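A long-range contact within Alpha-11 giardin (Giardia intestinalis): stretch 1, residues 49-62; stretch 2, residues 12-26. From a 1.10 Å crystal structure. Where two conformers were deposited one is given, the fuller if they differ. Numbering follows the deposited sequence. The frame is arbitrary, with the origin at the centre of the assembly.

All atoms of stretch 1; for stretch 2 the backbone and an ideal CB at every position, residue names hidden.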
ATOM      1  N   GLY A  49      28.249  -5.134  13.996  1.00 12.44           N
ATOM      2  CA  GLY A  49      28.608  -5.993  12.861  1.00 12.91           C
ATOM      3  C   GLY A  49      27.410  -6.649  12.169  1.00 12.81           C
ATOM      4  O   GLY A  49      27.583  -7.411  11.209  1.00 14.58           O
ATOM      5  N   LEU A  50      26.195  -6.372  12.653  1.00 11.74           N
ATOM      6  CA  LEU A  50      24.966  -6.998  12.166  1.00 12.03           C
ATOM      7  C   LEU A  50      24.134  -5.977  11.420  1.00 11.63           C
ATOM      8  O   LEU A  50      23.889  -4.878  11.923  1.00 12.02           O
ATOM      9  CB  LEU A  50      24.141  -7.532  13.342  1.00 11.67           C
ATOM     10  CG  LEU A  50      24.853  -8.488  14.306  1.00 12.96           C
ATOM     11  CD1 LEU A  50      24.137  -8.601  15.640  1.00 13.35           C
ATOM     12  CD2 LEU A  50      25.064  -9.848  13.661  1.00 15.22           C
ATOM     13  N   GLU A  51      23.717  -6.332  10.213  1.00 11.42           N
ATOM     14  CA  GLU A  51      22.711  -5.555   9.503  1.00 11.36           C
ATOM     15  C   GLU A  51      21.373  -5.631  10.230  1.00 10.65           C
ATOM     16  O   GLU A  51      20.890  -6.718  10.535  1.00 10.98           O
ATOM     17  CB  GLU A  51      22.613  -6.047   8.058  1.00 12.35           C
ATOM     18  CG  GLU A  51      21.894  -5.076   7.124  1.00 12.96           C
ATOM     19  CD  GLU A  51      20.385  -5.280   7.098  1.00 13.34           C
ATOM     20  OE1 GLU A  51      19.944  -6.421   6.895  1.00 13.14           O
ATOM     21  OE2 GLU A  51      19.623  -4.297   7.238  1.00 14.42           O
ATOM     22  N   PHE A  52      20.781  -4.475  10.516  1.00 11.15           N
ATOM     23  CA  PHE A  52      19.660  -4.440  11.452  1.00 10.53           C
ATOM     24  C   PHE A  52      18.434  -5.224  11.021  1.00 10.35           C
ATOM     25  O   PHE A  52      17.877  -5.938  11.828  1.00 10.15           O
ATOM     26  CB  PHE A  52      19.281  -2.993  11.775  1.00 10.91           C
ATOM     27  CG  PHE A  52      18.143  -2.873  12.763  1.00  9.79           C
ATOM     28  CD1 PHE A  52      18.384  -2.955  14.144  1.00 12.04           C
ATOM     29  CD2 PHE A  52      16.821  -2.722  12.320  1.00  9.81           C
ATOM     30  CE1 PHE A  52      17.337  -2.862  15.062  1.00 12.14           C
ATOM     31  CE2 PHE A  52      15.759  -2.649  13.237  1.00  9.64           C
ATOM     32  CZ  PHE A  52      16.028  -2.695  14.610  1.00 11.23           C
ATOM     33  N   ILE A  53      18.008  -5.056   9.775  1.00 11.03           N
ATOM     34  CA  ILE A  53      16.763  -5.648   9.324  1.00 11.36           C
ATOM     35  C   ILE A  53      16.890  -7.163   9.279  1.00 10.70           C
ATOM     36  O   ILE A  53      16.027  -7.867   9.767  1.00 10.34           O
ATOM     37  CB  ILE A  53      16.292  -5.038   7.983  1.00 11.68           C
ATOM     38  CG1 ILE A  53      16.049  -3.543   8.201  1.00 15.11           C
ATOM     39  CG2 ILE A  53      15.047  -5.783   7.473  1.00 11.83           C
ATOM     40  CD1 ILE A  53      15.468  -2.826   7.058  1.00 15.57           C
ATOM     41  N   ALA A  54      18.005  -7.662   8.758  1.00 10.32           N
ATOM     42  CA  ALA A  54      18.183  -9.098   8.717  1.00 10.40           C
ATOM     43  C   ALA A  54      18.238  -9.695  10.128  1.00  9.70           C
ATOM     44  O   ALA A  54      17.727 -10.767  10.380  1.00  9.87           O
ATOM     45  CB  ALA A  54      19.450  -9.463   7.924  1.00 11.86           C
ATOM     46  N   PHE A  55      18.884  -8.977  11.042  1.00  9.56           N
ATOM     47  CA  PHE A  55      18.962  -9.436  12.426  1.00  9.69           C
ATOM     48  C   PHE A  55      17.584  -9.431  13.068  1.00  9.14           C
ATOM     49  O   PHE A  55      17.229 -10.365  13.746  1.00 10.09           O
ATOM     50  CB  PHE A  55      19.946  -8.579  13.217  1.00  9.79           C
ATOM     51  CG  PHE A  55      20.166  -9.044  14.639  1.00 10.37           C
ATOM     52  CD1 PHE A  55      20.771 -10.269  14.891  1.00 10.31           C
ATOM     53  CD2 PHE A  55      19.811  -8.241  15.723  1.00  9.93           C
ATOM     54  CE1 PHE A  55      20.980 -10.716  16.184  1.00 11.64           C
ATOM     55  CE2 PHE A  55      20.010  -8.678  17.030  1.00 11.84           C
ATOM     56  CZ  PHE A  55      20.610  -9.906  17.274  1.00 10.72           C
ATOM     57  N   LEU A  56      16.807  -8.371  12.841  1.00  9.10           N
ATOM     58  CA  LEU A  56      15.419  -8.342  13.310  1.00  9.30           C
ATOM     59  C   LEU A  56      14.655  -9.575  12.793  1.00  8.66           C
ATOM     60  O   LEU A  56      13.983 -10.247  13.562  1.00  9.04           O
ATOM     61  CB  LEU A  56      14.757  -7.026  12.920  1.00  8.81           C
ATOM     62  CG  LEU A  56      13.316  -6.794  13.380  1.00  8.76           C
ATOM     63  CD1 LEU A  56      13.024  -5.319  13.477  1.00 10.10           C
ATOM     64  CD2 LEU A  56      12.327  -7.459  12.435  1.00 10.01           C
ATOM     65  N   LYS A  57      14.811  -9.884  11.503  1.00  9.23           N
ATOM     66  CA  LYS A  57      14.099 -11.024  10.929  1.00  9.44           C
ATOM     67  C   LYS A  57      14.600 -12.345  11.507  1.00  9.78           C
ATOM     68  O   LYS A  57      13.813 -13.279  11.664  1.00  9.90           O
ATOM     69  CB  LYS A  57      14.228 -11.010   9.412  1.00 10.24           C
ATOM     70  CG  LYS A  57      13.426  -9.940   8.703  1.00 11.28           C
ATOM     71  CD  LYS A  57      13.577 -10.102   7.194  1.00 14.66           C
ATOM     72  CE  LYS A  57      13.022  -8.935   6.400  1.00 17.33           C
ATOM     73  NZ  LYS A  57      13.457  -8.994   4.975  1.00 19.76           N
ATOM     74  N   LYS A  58      15.896 -12.417  11.822  0.50  9.69           N
ATOM     75  CA  LYS A  58      16.481 -13.618  12.407  0.50  9.65           C
ATOM     76  C   LYS A  58      15.941 -13.877  13.810  0.50 10.00           C
ATOM     77  O   LYS A  58      15.809 -15.022  14.226  0.50  9.86           O
ATOM     78  CB  LYS A  58      18.009 -13.514  12.438  0.50 10.22           C
ATOM     79  CG  LYS A  58      18.732 -14.830  12.749  0.50 10.10           C
ATOM     80  CD  LYS A  58      20.231 -14.627  12.947  0.50 10.18           C
ATOM     81  CE  LYS A  58      20.959 -15.907  13.348  0.50 10.95           C
ATOM     82  NZ  LYS A  58      20.443 -16.559  14.602  0.50 12.02           N
ATOM     83  N   CYS A  59      15.638 -12.802  14.531  1.00  9.39           N
ATOM     84  CA  CYS A  59      15.194 -12.894  15.920  1.00  9.78           C
ATOM     85  C   CYS A  59      13.683 -13.073  16.062  1.00 10.45           C
ATOM     86  O   CYS A  59      13.224 -13.763  16.974  1.00 11.57           O
ATOM     87  CB  CYS A  59      15.626 -11.631  16.663  1.00 11.21           C
ATOM     88  SG  CYS A  59      17.398 -11.528  16.960  1.00 11.13           S
ATOM     89  N   ILE A  60      12.930 -12.394  15.198  1.00 10.32           N
ATOM     90  CA  ILE A  60      11.473 -12.327  15.271  1.00 10.17           C
ATOM     91  C   ILE A  60      10.846 -13.331  14.304  1.00 10.24           C
ATOM     92  O   ILE A  60      11.123 -13.310  13.108  1.00 11.12           O
ATOM     93  CB  ILE A  60      10.981 -10.903  14.946  1.00 10.46           C
ATOM     94  CG1 ILE A  60      11.557  -9.878  15.928  1.00 10.69           C
ATOM     95  CG2 ILE A  60       9.453 -10.816  14.925  1.00 10.83           C
ATOM     96  CD1 ILE A  60      11.299 -10.158  17.410  1.00 11.43           C
ATOM     97  N   LYS A  61       9.981 -14.194  14.825  1.00 10.27           N
ATOM     98  CA  LYS A  61       9.415 -15.264  13.998  1.00 10.64           C
ATOM     99  C   LYS A  61       8.576 -14.690  12.879  1.00 10.32           C
ATOM    100  O   LYS A  61       7.922 -13.657  13.037  1.00 10.34           O
ATOM    101  CB  LYS A  61       8.633 -16.262  14.835  1.00 11.48           C
ATOM    102  CG  LYS A  61       9.556 -17.056  15.735  1.00 13.37           C
ATOM    103  CD  LYS A  61       8.826 -18.099  16.535  1.00 15.18           C
ATOM    104  CE  LYS A  61       9.777 -18.803  17.501  1.00 16.21           C
ATOM    105  NZ  LYS A  61      10.485 -17.864  18.388  1.00 20.55           N
ATOM    106  N   ASN A  62       8.611 -15.366  11.733  1.00 10.16           N
ATOM    107  CA  ASN A  62       8.054 -14.827  10.502  1.00  9.76           C
ATOM    108  C   ASN A  62       6.529 -14.718  10.552  1.00  9.21           C
ATOM    109  O   ASN A  62       5.850 -15.488  11.262  1.00 10.26           O
ATOM    110  CB  ASN A  62       8.509 -15.662   9.304  1.00 10.57           C
ATOM    111  CG  ASN A  62       7.713 -16.950   9.152  1.00 11.37           C
ATOM    112  OD1 ASN A  62       6.647 -16.957   8.527  1.00 13.77           O
ATOM    113  ND2 ASN A  62       8.228 -18.056   9.701  1.00 13.57           N
ATOM    114  N   UNK A  12      20.353  -1.685  23.766  1.00 10.40           N
ATOM    115  CA  UNK A  12      18.967  -1.830  24.228  1.00 10.91           C
ATOM    116  C   UNK A  12      18.143  -2.663  23.246  1.00  9.68           C
ATOM    117  O   UNK A  12      17.492  -3.650  23.636  1.00 10.42           O
ATOM    118  CB  UNK A  12      18.322  -0.456  24.417  1.00 10.91           C
ATOM    119  N   UNK A  13      18.178  -2.283  21.977  1.00  9.95           N
ATOM    120  CA  UNK A  13      17.392  -3.024  21.005  1.00  9.83           C
ATOM    121  C   UNK A  13      17.991  -4.396  20.656  1.00  9.72           C
ATOM    122  O   UNK A  13      17.260  -5.324  20.348  1.00 10.38           O
ATOM    123  CB  UNK A  13      17.245  -2.189  19.731  1.00  9.83           C
ATOM    124  N   UNK A  14      19.320  -4.522  20.742  1.00  9.23           N
ATOM    125  CA  UNK A  14      19.922  -5.826  20.497  1.00  9.88           C
ATOM    126  C   UNK A  14      19.380  -6.812  21.528  1.00  9.81           C
ATOM    127  O   UNK A  14      19.017  -7.949  21.201  1.00 10.96           O
ATOM    128  CB  UNK A  14      21.449  -5.751  20.557  1.00  9.88           C
ATOM    129  N   UNK A  15      19.286  -6.353  22.783  1.00  9.91           N
ATOM    130  CA  UNK A  15      18.773  -7.205  23.843  1.00 10.91           C
ATOM    131  C   UNK A  15      17.281  -7.535  23.672  1.00 10.02           C
ATOM    132  O   UNK A  15      16.843  -8.668  23.951  1.00 11.53           O
ATOM    133  CB  UNK A  15      19.002  -6.529  25.196  1.00 10.91           C
ATOM    134  N   UNK A  16      16.495  -6.538  23.265  1.00  9.74           N
ATOM    135  CA  UNK A  16      15.069  -6.762  22.976  1.00  9.51           C
ATOM    136  C   UNK A  16      14.909  -7.855  21.915  1.00 10.00           C
ATOM    137  O   UNK A  16      14.084  -8.765  22.053  1.00 10.31           O
ATOM    138  CB  UNK A  16      14.403  -5.467  22.507  1.00  9.51           C
ATOM    139  N   UNK A  17      15.713  -7.743  20.863  1.00 10.03           N
ATOM    140  CA  UNK A  17      15.629  -8.705  19.778  1.00 10.36           C
ATOM    141  C   UNK A  17      16.077 -10.108  20.206  1.00  9.83           C
ATOM    142  O   UNK A  17      15.393 -11.117  19.898  1.00 10.94           O
ATOM    143  CB  UNK A  17      16.476  -8.225  18.597  1.00 10.36           C
ATOM    144  N   UNK A  18      17.183 -10.156  20.969  1.00 10.42           N
ATOM    145  CA  UNK A  18      17.658 -11.442  21.462  1.00 11.96           C
ATOM    146  C   UNK A  18      16.660 -12.127  22.393  1.00 11.54           C
ATOM    147  O   UNK A  18      16.635 -13.353  22.471  1.00 13.53           O
ATOM    148  CB  UNK A  18      18.991 -11.254  22.189  1.00 11.96           C
ATOM    149  N   UNK A  19      15.842 -11.338  23.094  1.00 11.33           N
ATOM    150  CA  UNK A  19      14.808 -11.874  23.972  1.00 11.48           C
ATOM    151  C   UNK A  19      13.513 -12.183  23.215  1.00 11.14           C
ATOM    152  O   UNK A  19      12.559 -12.724  23.808  1.00 11.84           O
ATOM    153  CB  UNK A  19      14.524 -10.886  25.106  1.00 11.48           C
ATOM    154  N   UNK A  20      13.461 -11.836  21.918  1.00 11.01           N
ATOM    155  CA  UNK A  20      12.256 -11.955  21.114  1.00 11.91           C
ATOM    156  C   UNK A  20      11.101 -11.202  21.775  1.00 12.02           C
ATOM    157  O   UNK A  20       9.944 -11.635  21.709  1.00 12.78           O
ATOM    158  CB  UNK A  20      11.891 -13.427  20.910  1.00 11.91           C
ATOM    159  N   UNK A  21      11.406 -10.052  22.362  1.00 12.02           N
ATOM    160  CA  UNK A  21      10.395  -9.298  23.084  1.00 12.25           C
ATOM    161  C   UNK A  21       9.653  -8.372  22.146  1.00 10.65           C
ATOM    162  O   UNK A  21      10.013  -7.203  21.995  1.00 10.89           O
ATOM    163  CB  UNK A  21      11.027  -8.501  24.227  1.00 12.25           C
ATOM    164  N   UNK A  22       8.608  -8.929  21.534  1.00 10.66           N
ATOM    165  CA  UNK A  22       7.847  -8.205  20.519  1.00 10.27           C
ATOM    166  C   UNK A  22       7.126  -6.998  21.106  1.00  9.59           C
ATOM    167  O   UNK A  22       6.948  -5.985  20.416  1.00  9.83           O
ATOM    168  CB  UNK A  22       6.836  -9.140  19.852  1.00 10.27           C
ATOM    169  N   UNK A  23       6.669  -7.123  22.349  0.50 10.29           N
ATOM    170  CA  UNK A  23       5.992  -6.022  23.023  0.50 11.39           C
ATOM    171  C   UNK A  23       6.937  -4.829  23.173  0.50 10.14           C
ATOM    172  O   UNK A  23       6.605  -3.703  22.801  0.50 10.84           O
ATOM    173  CB  UNK A  23       5.473  -6.469  24.391  0.50 11.39           C
ATOM    174  N   UNK A  24       8.133  -5.083  23.703  1.00  9.70           N
ATOM    175  CA  UNK A  24       9.094  -4.020  23.895  1.00 10.41           C
ATOM    176  C   UNK A  24       9.648  -3.486  22.572  1.00  9.84           C
ATOM    177  O   UNK A  24      10.052  -2.322  22.496  1.00 10.32           O
ATOM    178  CB  UNK A  24      10.240  -4.517  24.779  1.00 10.41           C
ATOM    179  N   UNK A  25       9.688  -4.321  21.534  1.00  9.26           N
ATOM    180  CA  UNK A  25      10.137  -3.825  20.246  1.00  8.91           C
ATOM    181  C   UNK A  25       9.201  -2.745  19.722  1.00  9.30           C
ATOM    182  O   UNK A  25       9.646  -1.774  19.093  1.00  9.52           O
ATOM    183  CB  UNK A  25      10.239  -4.973  19.239  1.00  8.91           C
ATOM    184  N   UNK A  26       7.911  -2.915  19.981  1.00  8.77           N
ATOM    185  CA  UNK A  26       6.945  -1.886  19.570  1.00  9.51           C
ATOM    186  C   UNK A  26       7.221  -0.543  20.248  1.00  8.97           C
ATOM    187  O   UNK A  26       7.303   0.493  19.589  1.00  9.98           O
ATOM    188  CB  UNK A  26       5.520  -2.343  19.891  1.00  9.51           C
TER

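Position 12 lies in a helix, out of reach of stretch 1, which leaves its identity open; it is Glu-12, bonded elsewhere in the structure. At 13 the CA-to-CB bond points toward stretch 1, and the ideal CB is 4.7 Å from Phe-52 CE1. A compact apolar residue would suit, and Val-13 places CG1 4.0 Å from Phe-52 CE1, at the ring edge.

At 14 the CA-to-CB bond runs sideways; the ideal CB is 4.8 Å from Phe-55 CE2, and the Leu-50 side chain lies further out. A long chain with an aliphatic stem could use both. Lys-14 does: its CG is 4.1 Å from Phe-55 CE2 and its CE 3.9 Å from Leu-50 CD1, leaving the ammonium group beyond the apolar atoms.

Position 15 points away and 16 is out of reach; they are Ala-15 and Ile-16.

Position 17 faces the helix 52-59 squarely. Its ideal CB is 3.8 Å from Cys-59 SG and 3.9 Å from Phe-55 CE2, with Phe-52 and Leu-56 completing an apolar hollow. Leucine, isoleucine or methionine would be plausible. Leu-17 is the knob in this hole: CD1 lies 3.8 Å from Phe-55 CD2 and 4.0 Å from Phe-52 CE1, while CD2 lies 4.0 Å from Leu-56 CG and 4.1 Å from Ile-60 CG1.

Position 18 points away, yet a flexible chain could return to Phe-55. Glu-18 brings CG to 4.0 Å from Phe-55 CZ, at the ring edge, and its OE2 forms a salt bridge with Lys-14 NZ (2.6 Å), one helical turn back.

Position 19, pointing away, is Ala-19. Position 20 has positive phi (55°), favourable to glycine or asparagine, but the carbonyl of Cys-59 nearby invites a long donor. Lys-20 closes a Schellman motif and extends NZ to donate to Cys-59 O (3.1 Å). Water 1 accepts from both Lys-20 NZ (2.8 Å) and Lys-61 NZ (3.1 Å).

Position 21 points away, just before a helix, where Asn, Asp, Ser or Thr commonly cap. Asn-21 OD1 accepts from the backbone N of position 24 (2.9 Å), a capping bond.

Position 22 points sideways near Ile-60, with the backbone N of Lys-61 beyond; a long polar chain could reach it through solvent. Glu-22 OE2 receives a bond from water 3 (2.8 Å), which accepts from Lys-61 N (2.9 Å).

Positions 23, 24 and 26, out of reach, are Glu-23, Glu-24 and Val-26. Position 25 points toward stretch 1, but from a distance that favours a large apolar chain: Leu-25 CD2 comes 4.1 Å from Leu-56 CD1.

Stretch 2, residues 12-26: EVKAILEAKNEEELV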
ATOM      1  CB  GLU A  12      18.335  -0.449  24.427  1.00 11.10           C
ATOM      2  CG  GLU A  12      16.892  -0.473  24.918  1.00 12.59           C
ATOM      3  CD  GLU A  12      16.266   0.900  25.006  1.00 13.03           C
ATOM      4  OE1 GLU A  12      16.825   1.889  24.482  1.00 13.73           O
ATOM      5  OE2 GLU A  12      15.170   0.983  25.599  1.00 15.91           O
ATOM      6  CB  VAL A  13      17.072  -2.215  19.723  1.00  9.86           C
ATOM      7  CG1 VAL A  13      18.335  -1.974  18.855  1.00 10.48           C
ATOM      8  CG2 VAL A  13      15.970  -2.879  18.913  1.00  9.35           C
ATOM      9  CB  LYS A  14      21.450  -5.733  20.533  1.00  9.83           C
ATOM     10  CG  LYS A  14      22.146  -7.024  20.172  1.00 11.94           C
ATOM     11  CD  LYS A  14      23.646  -6.794  20.041  1.00 13.45           C
ATOM     12  CE  LYS A  14      24.413  -7.998  19.533  1.00 15.71           C
ATOM     13  NZ  LYS A  14      24.551  -9.059  20.581  1.00 17.60           N
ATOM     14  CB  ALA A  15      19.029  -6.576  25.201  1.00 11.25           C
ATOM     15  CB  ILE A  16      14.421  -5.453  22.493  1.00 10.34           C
ATOM     16  CG1 ILE A  16      14.230  -4.486  23.665  1.00 10.57           C
ATOM     17  CG2 ILE A  16      13.079  -5.703  21.831  1.00 10.51           C
ATOM     18  CD1 ILE A  16      13.838  -3.078  23.252  1.00 11.40           C
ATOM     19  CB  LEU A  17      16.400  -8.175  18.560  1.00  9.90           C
ATOM     20  CG  LEU A  17      15.755  -6.961  17.862  1.00  9.87           C
ATOM     21  CD1 LEU A  17      16.714  -6.360  16.829  1.00 11.36           C
ATOM     22  CD2 LEU A  17      14.408  -7.294  17.216  1.00 10.69           C
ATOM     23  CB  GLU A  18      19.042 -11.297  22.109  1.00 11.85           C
ATOM     24  CG  GLU A  18      20.098 -10.977  21.060  1.00 14.39           C
ATOM     25  CD  GLU A  18      21.414 -10.470  21.627  1.00 16.34           C
ATOM     26  OE1 GLU A  18      21.474 -10.050  22.802  1.00 16.60           O
ATOM     27  OE2 GLU A  18      22.399 -10.493  20.864  1.00 16.99           O
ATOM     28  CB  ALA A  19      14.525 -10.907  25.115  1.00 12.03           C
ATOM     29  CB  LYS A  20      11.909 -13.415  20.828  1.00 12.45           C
ATOM     30  CG  LYS A  20      13.075 -14.229  20.315  1.00 13.47           C
ATOM     31  CD  LYS A  20      12.649 -15.629  19.925  1.00 15.71           C
ATOM     32  CE  LYS A  20      13.845 -16.508  19.609  1.00 17.27           C
ATOM     33  NZ  LYS A  20      14.690 -15.989  18.490  1.00 17.69           N
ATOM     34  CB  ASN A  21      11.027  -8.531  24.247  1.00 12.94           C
ATOM     35  CG  ASN A  21      10.000  -8.049  25.247  1.00 15.34           C
ATOM     36  OD1 ASN A  21       8.896  -7.660  24.877  1.00 15.08           O
ATOM     37  ND2 ASN A  21      10.358  -8.071  26.527  1.00 19.73           N
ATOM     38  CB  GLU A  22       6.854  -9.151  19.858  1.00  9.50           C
ATOM     39  CG  GLU A  22       7.517 -10.213  19.032  1.00  9.86           C
ATOM     40  CD  GLU A  22       6.539 -11.094  18.271  1.00 10.32           C
ATOM     41  OE1 GLU A  22       5.312 -10.970  18.463  1.00 11.64           O
ATOM     42  OE2 GLU A  22       7.011 -11.925  17.485  1.00 12.58           O
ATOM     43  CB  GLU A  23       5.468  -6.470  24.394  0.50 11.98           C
ATOM     44  CG  GLU A  23       4.328  -7.476  24.339  0.50 13.51           C
ATOM     45  CD  GLU A  23       3.902  -7.998  25.711  0.50 14.17           C
ATOM     46  OE1 GLU A  23       4.716  -7.965  26.657  0.50 17.59           O
ATOM     47  OE2 GLU A  23       2.742  -8.449  25.841  0.50 16.98           O
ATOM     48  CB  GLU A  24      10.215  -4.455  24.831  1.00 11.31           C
ATOM     49  CG  GLU A  24      10.801  -3.245  25.485  1.00 16.22           C
ATOM     50  CD  GLU A  24      11.771  -3.548  26.594  1.00 19.36           C
ATOM     51  OE1 GLU A  24      11.819  -4.707  27.101  1.00 19.53           O
ATOM     52  OE2 GLU A  24      12.498  -2.601  26.943  1.00 20.02           O
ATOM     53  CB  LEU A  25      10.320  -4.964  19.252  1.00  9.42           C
ATOM     54  CG  LEU A  25      10.826  -4.579  17.863  1.00  9.41           C
ATOM     55  CD1 LEU A  25      12.204  -3.922  17.947  1.00 11.04           C
ATOM     56  CD2 LEU A  25      10.849  -5.767  16.932  1.00 10.16           C
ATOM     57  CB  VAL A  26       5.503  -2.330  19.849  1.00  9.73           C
ATOM     58  CG1 VAL A  26       4.488  -1.244  19.589  1.00  9.89           C
ATOM     59  CG2 VAL A  26       5.142  -3.560  19.009  1.00  9.99           C
TER
HETATM   60  O   HOH W   1      12.947 -17.091  16.618  1.00 19.55           O
HETATM   61  O   HOH W   2      16.753 -16.369  16.633  1.00 22.69           O
HETATM   62  O   HOH W   3       9.187 -13.615  17.554  1.00 12.21           O
HETATM   63  O   HOH W   4       6.215 -13.159  15.265  1.00 12.51           O
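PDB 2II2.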